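Local coordinates for restriction endonuclease EcoP15I, restriction subunit (PDB 4ZCF), which recognises inversely oriented 5'-CAGCAG-3' sites together with the Mod subunits and cleaves DNA 25-27 base pairs downstream of one site, after ATP-triggered long-range diffusion, at a contact of chain A with DNA. Coordinates in Å, arbitrary orientation; residue numbers count along the deposited sequence, not the author numbering.

A contact of chain A with DNA. Residues 192, 230, 232, 235-237. With nucleotides of chain B.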
loop_
_atom_site.group_PDB
_atom_site.type_symbol
_atom_site.label_atom_id
_atom_site.label_comp_id
_atom_site.label_asym_id
_atom_site.label_seq_id
_atom_site.Cartn_x
_atom_site.Cartn_y
_atom_site.Cartn_z
ATOM N N ASN A 192 -17.055 17.010 -3.790
ATOM C CA ASN A 192 -18.424 16.790 -3.312
ATOM C C ASN A 192 -18.669 15.524 -2.498
ATOM O O ASN A 192 -19.787 15.328 -2.028
ATOM C CB ASN A 192 -19.413 16.903 -4.466
ATOM C CG ASN A 192 -19.485 18.291 -5.039
ATOM O OD1 ASN A 192 -19.137 19.281 -4.378
ATOM N ND2 ASN A 192 -19.904 18.390 -6.293
ATOM N N ARG A 230 -17.952 24.891 -15.426
ATOM C CA ARG A 230 -18.415 23.623 -14.880
ATOM C C ARG A 230 -18.453 23.655 -13.350
ATOM O O ARG A 230 -18.766 22.653 -12.695
ATOM C CB ARG A 230 -17.567 22.475 -15.422
ATOM C CG ARG A 230 -17.973 22.049 -16.828
ATOM C CD ARG A 230 -17.045 20.951 -17.319
ATOM N NE ARG A 230 -17.659 20.048 -18.295
ATOM C CZ ARG A 230 -18.536 19.093 -18.000
ATOM N NH1 ARG A 230 -18.958 18.929 -16.752
ATOM N NH2 ARG A 230 -19.030 18.320 -18.958
ATOM N N PRO A 232 -20.422 26.319 -11.359
ATOM C CA PRO A 232 -21.251 27.538 -11.202
ATOM C C PRO A 232 -21.274 28.055 -9.763
ATOM O O PRO A 232 -21.754 27.362 -8.870
ATOM C CB PRO A 232 -22.635 27.121 -11.727
ATOM C CG PRO A 232 -22.475 25.709 -12.277
ATOM C CD PRO A 232 -21.256 25.131 -11.661
ATOM N N LYS A 235 -23.704 27.258 -6.881
ATOM C CA LYS A 235 -23.899 25.823 -6.689
ATOM C C LYS A 235 -22.964 25.112 -5.666
ATOM O O LYS A 235 -22.030 25.728 -5.142
ATOM C CB LYS A 235 -23.935 25.123 -8.062
ATOM C CG LYS A 235 -24.932 25.714 -9.071
ATOM C CD LYS A 235 -26.358 25.233 -8.829
ATOM C CE LYS A 235 -27.359 25.957 -9.688
ATOM N NZ LYS A 235 -28.749 25.558 -9.351
ATOM N N LYS A 236 -23.254 23.813 -5.380
ATOM C CA LYS A 236 -22.563 22.954 -4.417
ATOM C C LYS A 236 -21.055 22.854 -4.583
ATOM O O LYS A 236 -20.342 23.178 -3.625
ATOM C CB LYS A 236 -23.211 21.557 -4.349
ATOM C CG LYS A 236 -22.635 20.642 -3.265
ATOM C CD LYS A 236 -23.405 20.694 -1.941
ATOM C CE LYS A 236 -22.622 20.111 -0.784
ATOM N NZ LYS A 236 -22.340 18.654 -0.952
ATOM N N THR A 237 -20.563 22.392 -5.759
ATOM C CA THR A 237 -19.125 22.228 -6.012
ATOM C C THR A 237 -18.330 23.473 -5.607
ATOM O O THR A 237 -17.363 23.357 -4.839
ATOM C CB THR A 237 -18.824 21.788 -7.465
ATOM O OG1 THR A 237 -19.714 20.742 -7.869
ATOM C CG2 THR A 237 -17.381 21.323 -7.643
ATOM P P DA B 19 -25.824 17.936 -4.639
ATOM O OP1 DA B 19 -25.016 18.016 -3.382
ATOM O OP2 DA B 19 -27.165 18.577 -4.691
ATOM O "O5'" DA B 19 -25.010 18.526 -5.894
ATOM C "C5'" DA B 19 -23.626 18.322 -6.030
ATOM C "C4'" DA B 19 -23.264 18.054 -7.468
ATOM O "O4'" DA B 19 -23.845 16.816 -7.917
ATOM C "C3'" DA B 19 -23.663 19.072 -8.521
ATOM O "O3'" DA B 19 -22.744 20.182 -8.437
ATOM C "C2'" DA B 19 -23.421 18.219 -9.767
ATOM C "C1'" DA B 19 -23.713 16.786 -9.319
ATOM N N9 DA B 19 -24.919 16.175 -9.882
ATOM C C8 DA B 19 -26.147 16.045 -9.277
ATOM N N7 DA B 19 -27.034 15.398 -9.999
ATOM C C5 DA B 19 -26.361 15.119 -11.177
ATOM C C6 DA B 19 -26.742 14.452 -12.364
ATOM N N6 DA B 19 -27.958 13.941 -12.519
ATOM N N1 DA B 19 -25.840 14.316 -13.375
ATOM C C2 DA B 19 -24.600 14.810 -13.204
ATOM N N3 DA B 19 -24.121 15.472 -12.126
ATOM C C4 DA B 19 -25.052 15.589 -11.134
ATOM P P DT B 20 -22.978 21.636 -9.081
ATOM O OP1 DT B 20 -21.859 22.508 -8.676
ATOM O OP2 DT B 20 -24.361 22.051 -8.754
ATOM O "O5'" DT B 20 -22.896 21.378 -10.656
ATOM C "C5'" DT B 20 -21.640 21.098 -11.250
ATOM C "C4'" DT B 20 -21.822 20.748 -12.713
ATOM O "O4'" DT B 20 -22.707 19.605 -12.818
ATOM C "C3'" DT B 20 -22.419 21.863 -13.565
ATOM O "O3'" DT B 20 -21.602 22.085 -14.695
ATOM C "C2'" DT B 20 -23.802 21.371 -13.968
ATOM C "C1'" DT B 20 -23.707 19.858 -13.789
ATOM N N1 DT B 20 -25.007 19.173 -13.421
ATOM C C2 DT B 20 -25.570 18.265 -14.308
ATOM O O2 DT B 20 -25.076 17.957 -15.385
ATOM N N3 DT B 20 -26.758 17.712 -13.875
ATOM C C4 DT B 20 -27.440 17.986 -12.694
ATOM O O4 DT B 20 -28.511 17.408 -12.489
ATOM C C5 DT B 20 -26.792 18.951 -11.817
ATOM C C7 DT B 20 -27.378 19.343 -10.491
ATOM C C6 DT B 20 -25.636 19.487 -12.224
HETATM O O HOH W 1 -20.562 24.953 -8.363
#
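This is a backbone-phosphate clamp at the start of helix 236-242. Thr237 grips the phosphate of DT20 of chain B from two points. Thr237 N donates to OP1 of DT20 at 3.2 Å, with 146° at the hydrogen. The hydroxyl Thr237 OG1 donates to OP1 of DT20 at 2.9 Å. OG1 lies beside the backbone N, anti to the carbonyl carbon (chi1 -45°), so both donors converge on one atom. The weak contact of OG1 with the bridging O3' of DA19 can at most share that hydrogen. A water links OP1 of DT20 to the carbonyl O of Pro232. Lys235 lies against the same phosphate with its CB and bent aliphatic chain. Lys236 reaches the preceding phosphate. Its CB packs on C5' of DA19, and bends at chi2 and chi4 bring Lys236 NZ into a salt bridge with OP1 of DA19 at 3.7 Å. Pro232 sets its ring edge, CD, against C3' of the DT20 sugar. Arg230 O sits 3.5 Å from O3' of DT20, a contact only.

Asn192 supports Thr237: Asn192 ND2 donates to Thr237 OG1 at 2.8 Å, nearly straight (165° at the hydrogen) and close to the amide plane. This is likely to turn the hydroxyl hydrogen towards the phosphate. ND2 also lies against C4' of DA19. An alanine in place of Thr237 would remove OG1 and would probably weaken the phosphate grip, leaving the backbone N bond, and deprive Asn192 ND2 of this acceptor. The partial positive charge at the helix N-terminus is likely to favour the phosphate. Backbone-only bonds suit sequence-independent binding. The site lies in the helicase-like domain, where 3-10 helix 228-230 and a loop lead into helix 236-242, and Asn192 follows helix 188-191.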